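PDB 2WPX: ORF14 from Streptomyces clavuligerus, which probably acts as an acyltransferase, a tandem GNAT protein of the clavulanic acid pathway that binds acetyl-CoA. Local coordinates for residues H149-W160 with G321-T332. Sequence-based numbering, arbitrary orientation.
Sequences HRSDIPAGTHQW and GFEPYDRWVFWT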
loop_
_atom_site.group_PDB
_atom_site.type_symbol
_atom_site.label_atom_id
_atom_site.label_comp_id
_atom_site.label_asym_id
_atom_site.label_seq_id
_atom_site.Cartn_x
_atom_site.Cartn_y
_atom_site.Cartn_z
ATOM N N HIS A 149 6.084 -9.670 -17.841
ATOM C CA HIS A 149 5.119 -9.006 -18.716
ATOM C C HIS A 149 4.072 -8.264 -17.869
ATOM O O HIS A 149 3.810 -8.595 -16.725
ATOM C CB HIS A 149 4.446 -10.034 -19.642
ATOM C CG HIS A 149 5.416 -10.900 -20.366
ATOM N ND1 HIS A 149 5.920 -12.060 -19.821
ATOM C CD2 HIS A 149 5.990 -10.773 -21.587
ATOM C CE1 HIS A 149 6.749 -12.621 -20.686
ATOM N NE2 HIS A 149 6.812 -11.858 -21.764
ATOM N N ARG A 150 3.472 -7.247 -18.448
ATOM C CA ARG A 150 2.360 -6.557 -17.792
ATOM C C ARG A 150 1.139 -7.480 -17.763
ATOM O O ARG A 150 0.855 -8.125 -18.767
ATOM C CB ARG A 150 2.037 -5.274 -18.560
ATOM C CG ARG A 150 3.005 -4.176 -18.186
ATOM C CD ARG A 150 2.626 -2.883 -18.861
ATOM N NE ARG A 150 3.714 -1.913 -18.785
ATOM C CZ ARG A 150 4.681 -1.831 -19.713
ATOM N NH1 ARG A 150 4.653 -2.667 -20.734
ATOM N NH2 ARG A 150 5.645 -0.921 -19.641
ATOM N N SER A 151 0.450 -7.560 -16.623
ATOM C CA SER A 151 -0.786 -8.354 -16.468
ATOM C C SER A 151 -1.935 -7.625 -17.085
ATOM O O SER A 151 -2.000 -6.402 -17.052
ATOM C CB SER A 151 -1.124 -8.529 -14.986
ATOM O OG SER A 151 -0.071 -9.166 -14.279
ATOM N N ASP A 152 -2.877 -8.360 -17.605
ATOM C CA ASP A 152 -4.060 -7.696 -18.152
ATOM C C ASP A 152 -5.102 -7.450 -17.061
ATOM O O ASP A 152 -6.143 -8.069 -17.045
ATOM C CB ASP A 152 -4.655 -8.487 -19.340
ATOM C CG ASP A 152 -5.741 -7.684 -20.098
ATOM O OD1 ASP A 152 -6.438 -8.296 -20.925
ATOM O OD2 ASP A 152 -5.942 -6.456 -19.858
ATOM N N ILE A 153 -4.761 -6.598 -16.110
ATOM C CA ILE A 153 -5.717 -6.104 -15.134
ATOM C C ILE A 153 -5.499 -4.595 -14.960
ATOM O O ILE A 153 -4.440 -4.049 -15.297
ATOM C CB ILE A 153 -5.578 -6.850 -13.765
ATOM C CG1 ILE A 153 -4.245 -6.516 -13.108
ATOM C CG2 ILE A 153 -5.789 -8.384 -13.960
ATOM C CD1 ILE A 153 -3.747 -7.537 -12.125
ATOM N N PRO A 154 -6.519 -3.913 -14.454
ATOM C CA PRO A 154 -6.515 -2.506 -14.178
ATOM C C PRO A 154 -5.303 -2.177 -13.364
ATOM O O PRO A 154 -5.107 -2.783 -12.318
ATOM C CB PRO A 154 -7.707 -2.337 -13.253
ATOM C CG PRO A 154 -8.614 -3.404 -13.598
ATOM C CD PRO A 154 -7.789 -4.560 -14.066
ATOM N N ALA A 155 -4.516 -1.215 -13.830
ATOM C CA ALA A 155 -3.497 -0.605 -13.035
ATOM C C ALA A 155 -4.098 0.335 -11.955
ATOM O O ALA A 155 -5.291 0.703 -12.010
ATOM C CB ALA A 155 -2.528 0.160 -13.935
ATOM N N GLY A 156 -3.252 0.747 -11.005
ATOM C CA GLY A 156 -3.710 1.643 -9.960
ATOM C C GLY A 156 -3.402 3.074 -10.346
ATOM O O GLY A 156 -2.322 3.367 -10.862
ATOM N N THR A 157 -4.325 3.986 -10.105
ATOM C CA THR A 157 -3.979 5.395 -10.231
ATOM C C THR A 157 -3.653 5.971 -8.879
ATOM O O THR A 157 -4.517 6.029 -7.994
ATOM C CB THR A 157 -5.149 6.218 -10.744
ATOM O OG1 THR A 157 -5.630 5.631 -11.940
ATOM C CG2 THR A 157 -4.716 7.639 -11.011
ATOM N N HIS A 158 -2.420 6.448 -8.744
ATOM C CA HIS A 158 -1.896 6.854 -7.454
ATOM C C HIS A 158 -1.992 8.353 -7.336
ATOM O O HIS A 158 -1.461 9.047 -8.186
ATOM C CB HIS A 158 -0.459 6.355 -7.296
ATOM C CG HIS A 158 0.132 6.652 -5.963
ATOM N ND1 HIS A 158 1.416 7.106 -5.814
ATOM C CD2 HIS A 158 -0.382 6.567 -4.709
ATOM C CE1 HIS A 158 1.679 7.304 -4.530
ATOM N NE2 HIS A 158 0.607 6.970 -3.834
ATOM N N GLN A 159 -2.692 8.867 -6.326
ATOM C CA GLN A 159 -3.067 10.280 -6.363
ATOM C C GLN A 159 -2.577 11.063 -5.154
ATOM O O GLN A 159 -2.392 10.490 -4.100
ATOM C CB GLN A 159 -4.597 10.372 -6.377
ATOM C CG GLN A 159 -5.302 9.822 -7.631
ATOM C CD GLN A 159 -6.686 9.274 -7.260
ATOM O OE1 GLN A 159 -7.604 10.049 -7.026
ATOM N NE2 GLN A 159 -6.817 7.942 -7.151
ATOM N N TRP A 160 -2.393 12.370 -5.290
ATOM C CA TRP A 160 -1.961 13.174 -4.165
ATOM C C TRP A 160 -2.882 14.350 -3.941
ATOM O O TRP A 160 -3.371 14.965 -4.874
ATOM C CB TRP A 160 -0.504 13.701 -4.326
ATOM C CG TRP A 160 0.564 12.616 -4.110
ATOM C CD1 TRP A 160 1.165 11.884 -5.080
ATOM C CD2 TRP A 160 1.098 12.140 -2.859
ATOM N NE1 TRP A 160 2.033 10.984 -4.530
ATOM C CE2 TRP A 160 2.030 11.129 -3.167
ATOM C CE3 TRP A 160 0.900 12.492 -1.514
ATOM C CZ2 TRP A 160 2.762 10.463 -2.187
ATOM C CZ3 TRP A 160 1.595 11.833 -0.556
ATOM C CH2 TRP A 160 2.548 10.840 -0.891
ATOM N N GLY A 321 -9.895 17.405 -4.648
ATOM C CA GLY A 321 -8.563 17.980 -4.827
ATOM C C GLY A 321 -7.463 16.932 -5.070
ATOM O O GLY A 321 -6.294 17.293 -5.298
ATOM N N PHE A 322 -7.807 15.643 -5.010
ATOM C CA PHE A 322 -6.806 14.631 -5.291
ATOM C C PHE A 322 -6.359 14.749 -6.781
ATOM O O PHE A 322 -7.196 14.915 -7.652
ATOM C CB PHE A 322 -7.289 13.208 -4.956
ATOM C CG PHE A 322 -7.122 12.815 -3.503
ATOM C CD1 PHE A 322 -8.177 12.956 -2.595
ATOM C CD2 PHE A 322 -5.925 12.281 -3.051
ATOM C CE1 PHE A 322 -8.051 12.567 -1.293
ATOM C CE2 PHE A 322 -5.762 11.878 -1.730
ATOM C CZ PHE A 322 -6.810 12.033 -0.835
ATOM N N GLU A 323 -5.042 14.688 -7.040
ATOM C CA GLU A 323 -4.519 14.750 -8.410
ATOM C C GLU A 323 -3.703 13.503 -8.720
ATOM O O GLU A 323 -2.824 13.103 -7.953
ATOM C CB GLU A 323 -3.697 16.025 -8.648
ATOM C CG GLU A 323 -4.495 17.284 -8.421
ATOM C CD GLU A 323 -3.671 18.584 -8.569
ATOM O OE1 GLU A 323 -2.638 18.745 -7.891
ATOM O OE2 GLU A 323 -4.074 19.461 -9.361
ATOM N N PRO A 324 -4.035 12.857 -9.836
ATOM C CA PRO A 324 -3.301 11.666 -10.269
ATOM C C PRO A 324 -1.854 12.046 -10.557
ATOM O O PRO A 324 -1.587 12.977 -11.297
ATOM C CB PRO A 324 -4.036 11.233 -11.546
ATOM C CG PRO A 324 -5.381 11.908 -11.449
ATOM C CD PRO A 324 -5.147 13.205 -10.734
ATOM N N TYR A 325 -0.931 11.325 -9.949
ATOM C CA TYR A 325 0.474 11.618 -10.093
ATOM C C TYR A 325 1.269 10.541 -10.864
ATOM O O TYR A 325 1.986 10.875 -11.790
ATOM C CB TYR A 325 1.085 11.813 -8.729
ATOM C CG TYR A 325 2.386 12.502 -8.846
ATOM C CD1 TYR A 325 2.444 13.898 -8.969
ATOM C CD2 TYR A 325 3.574 11.783 -8.844
ATOM C CE1 TYR A 325 3.645 14.552 -9.087
ATOM C CE2 TYR A 325 4.788 12.433 -8.946
ATOM C CZ TYR A 325 4.814 13.816 -9.073
ATOM O OH TYR A 325 6.035 14.478 -9.175
ATOM N N ASP A 326 1.155 9.264 -10.478
ATOM C CA ASP A 326 1.816 8.185 -11.199
ATOM C C ASP A 326 0.943 6.919 -11.224
ATOM O O ASP A 326 -0.142 6.880 -10.614
ATOM C CB ASP A 326 3.205 7.926 -10.638
ATOM C CG ASP A 326 3.165 7.647 -9.162
ATOM O OD1 ASP A 326 4.151 7.938 -8.448
ATOM O OD2 ASP A 326 2.123 7.156 -8.681
ATOM N N ARG A 327 1.422 5.890 -11.926
ATOM C CA ARG A 327 0.612 4.717 -12.251
ATOM C C ARG A 327 1.242 3.455 -11.637
ATOM O O ARG A 327 2.473 3.285 -11.685
ATOM C CB ARG A 327 0.534 4.550 -13.758
ATOM C CG ARG A 327 -0.482 3.500 -14.211
ATOM C CD ARG A 327 -0.690 3.507 -15.731
ATOM N NE ARG A 327 -1.812 2.672 -16.164
ATOM C CZ ARG A 327 -1.743 1.749 -17.124
ATOM N NH1 ARG A 327 -0.602 1.532 -17.774
ATOM N NH2 ARG A 327 -2.818 1.041 -17.453
ATOM N N TRP A 328 0.410 2.580 -11.060
ATOM C CA TRP A 328 0.911 1.384 -10.380
ATOM C C TRP A 328 0.586 0.169 -11.224
ATOM O O TRP A 328 -0.538 -0.293 -11.174
ATOM C CB TRP A 328 0.239 1.246 -8.998
ATOM C CG TRP A 328 0.837 2.105 -7.983
ATOM C CD1 TRP A 328 1.833 3.004 -8.172
ATOM C CD2 TRP A 328 0.464 2.198 -6.589
ATOM N NE1 TRP A 328 2.132 3.641 -6.979
ATOM C CE2 TRP A 328 1.329 3.143 -5.987
ATOM C CE3 TRP A 328 -0.504 1.560 -5.786
ATOM C CZ2 TRP A 328 1.252 3.480 -4.593
ATOM C CZ3 TRP A 328 -0.563 1.882 -4.395
ATOM C CH2 TRP A 328 0.309 2.815 -3.821
ATOM N N VAL A 329 1.539 -0.321 -12.020
ATOM C CA VAL A 329 1.258 -1.315 -13.052
ATOM C C VAL A 329 1.667 -2.738 -12.600
ATOM O O VAL A 329 2.780 -2.931 -12.082
ATOM C CB VAL A 329 1.982 -0.998 -14.381
ATOM C CG1 VAL A 329 1.462 -1.919 -15.473
ATOM C CG2 VAL A 329 1.843 0.424 -14.760
ATOM N N PHE A 330 0.769 -3.713 -12.779
ATOM C CA PHE A 330 1.000 -5.069 -12.278
ATOM C C PHE A 330 1.694 -5.907 -13.306
ATOM O O PHE A 330 1.256 -5.994 -14.473
ATOM C CB PHE A 330 -0.301 -5.709 -11.778
ATOM C CG PHE A 330 -1.003 -4.853 -10.771
ATOM C CD1 PHE A 330 -0.490 -4.700 -9.495
ATOM C CD2 PHE A 330 -2.131 -4.104 -11.126
ATOM C CE1 PHE A 330 -1.117 -3.824 -8.561
ATOM C CE2 PHE A 330 -2.743 -3.238 -10.214
ATOM C CZ PHE A 330 -2.241 -3.106 -8.936
ATOM N N TRP A 331 2.828 -6.480 -12.908
ATOM C CA TRP A 331 3.609 -7.306 -13.819
ATOM C C TRP A 331 3.738 -8.681 -13.221
ATOM O O TRP A 331 3.641 -8.849 -12.004
ATOM C CB TRP A 331 5.013 -6.735 -14.042
ATOM C CG TRP A 331 5.191 -5.401 -14.876
ATOM C CD1 TRP A 331 4.747 -4.169 -14.556
ATOM C CD2 TRP A 331 5.913 -5.248 -16.089
ATOM N NE1 TRP A 331 5.166 -3.235 -15.470
ATOM C CE2 TRP A 331 5.864 -3.878 -16.443
ATOM C CE3 TRP A 331 6.579 -6.144 -16.940
ATOM C CZ2 TRP A 331 6.490 -3.364 -17.594
ATOM C CZ3 TRP A 331 7.200 -5.638 -18.078
ATOM C CH2 TRP A 331 7.139 -4.256 -18.398
ATOM N N THR A 332 4.075 -9.647 -14.059
ATOM C CA THR A 332 4.116 -11.039 -13.643
ATOM C C THR A 332 5.188 -11.764 -14.448
ATOM O O THR A 332 5.520 -11.365 -15.597
ATOM C CB THR A 332 2.730 -11.741 -13.863
ATOM O OG1 THR A 332 2.815 -13.088 -13.420
ATOM C CG2 THR A 332 2.324 -11.770 -15.384
HETATM O O HOH W 1 -0.484 -4.533 -15.901
HETATM O O HOH W 2 -1.930 -3.265 -14.134
HETATM O O HOH W 3 3.717 9.395 -5.990
HETATM O O HOH W 4 -1.957 17.516 -5.727
#
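Antiparallel strand pairing joins His-149 to Trp-160 with Gly-321 to Thr-332 where the two GNAT halves of the chain meet. Gly-156 and Trp-328 exchange backbone bonds in both directions, Trp-328 N reaching Gly-156 O at 2.8 Å. On their outer sides, Arg-327 and Val-329 make backbone bonds to strand 120-127 of the first half, Thr-157 and Gln-159 to strand 301-307 of the second. The ladder is interrupted twice. From Ser-151 to Ala-155 the first strand loops out, and two waters enter, one linking Ser-151 O to Phe-330 O, the other Ile-153 O to Phe-330 N. Farther along, Tyr-325 and Asp-326 both face His-158, whose O takes a bond from Tyr-325 N (2.9 Å) and a weak one from Asp-326 N (3.5 Å), which defines a classic beta bulge.

The side chain of His-158, the residue opposite the bulge, has CG anti to the backbone N (chi1 -176°) and lies alongside Asp-326; ND1 donates within the ring plane to the syn lone pair of Asp-326 OD2 at 3.0 Å, a bond bent to 139° at the hydrogen. Trp-328 covers one face in an offset stack, its six-membered ring centred 4.4 Å from the imidazole centroid, and NE2 bonds to Glu-303, a second carboxylate partner. Water bridges Asp-326 OD1 to Trp-160 NE1, and Trp-160 turns its edge to the face of Tyr-325, planes at 88°.

Toward the other end, Arg-150 CG lies 3.6 Å from the centroid of the Trp-331 five-membered ring, a CH-pi contact over the face. Glu-127 receives both Arg-150 NE and Trp-331 NE1. Trp-331 also packs on helix 138-145, its side chain about 6 Å from bound acetyl-CoA. The whole is a reciprocal exchange of C-terminal strands between tandem GNAT domains.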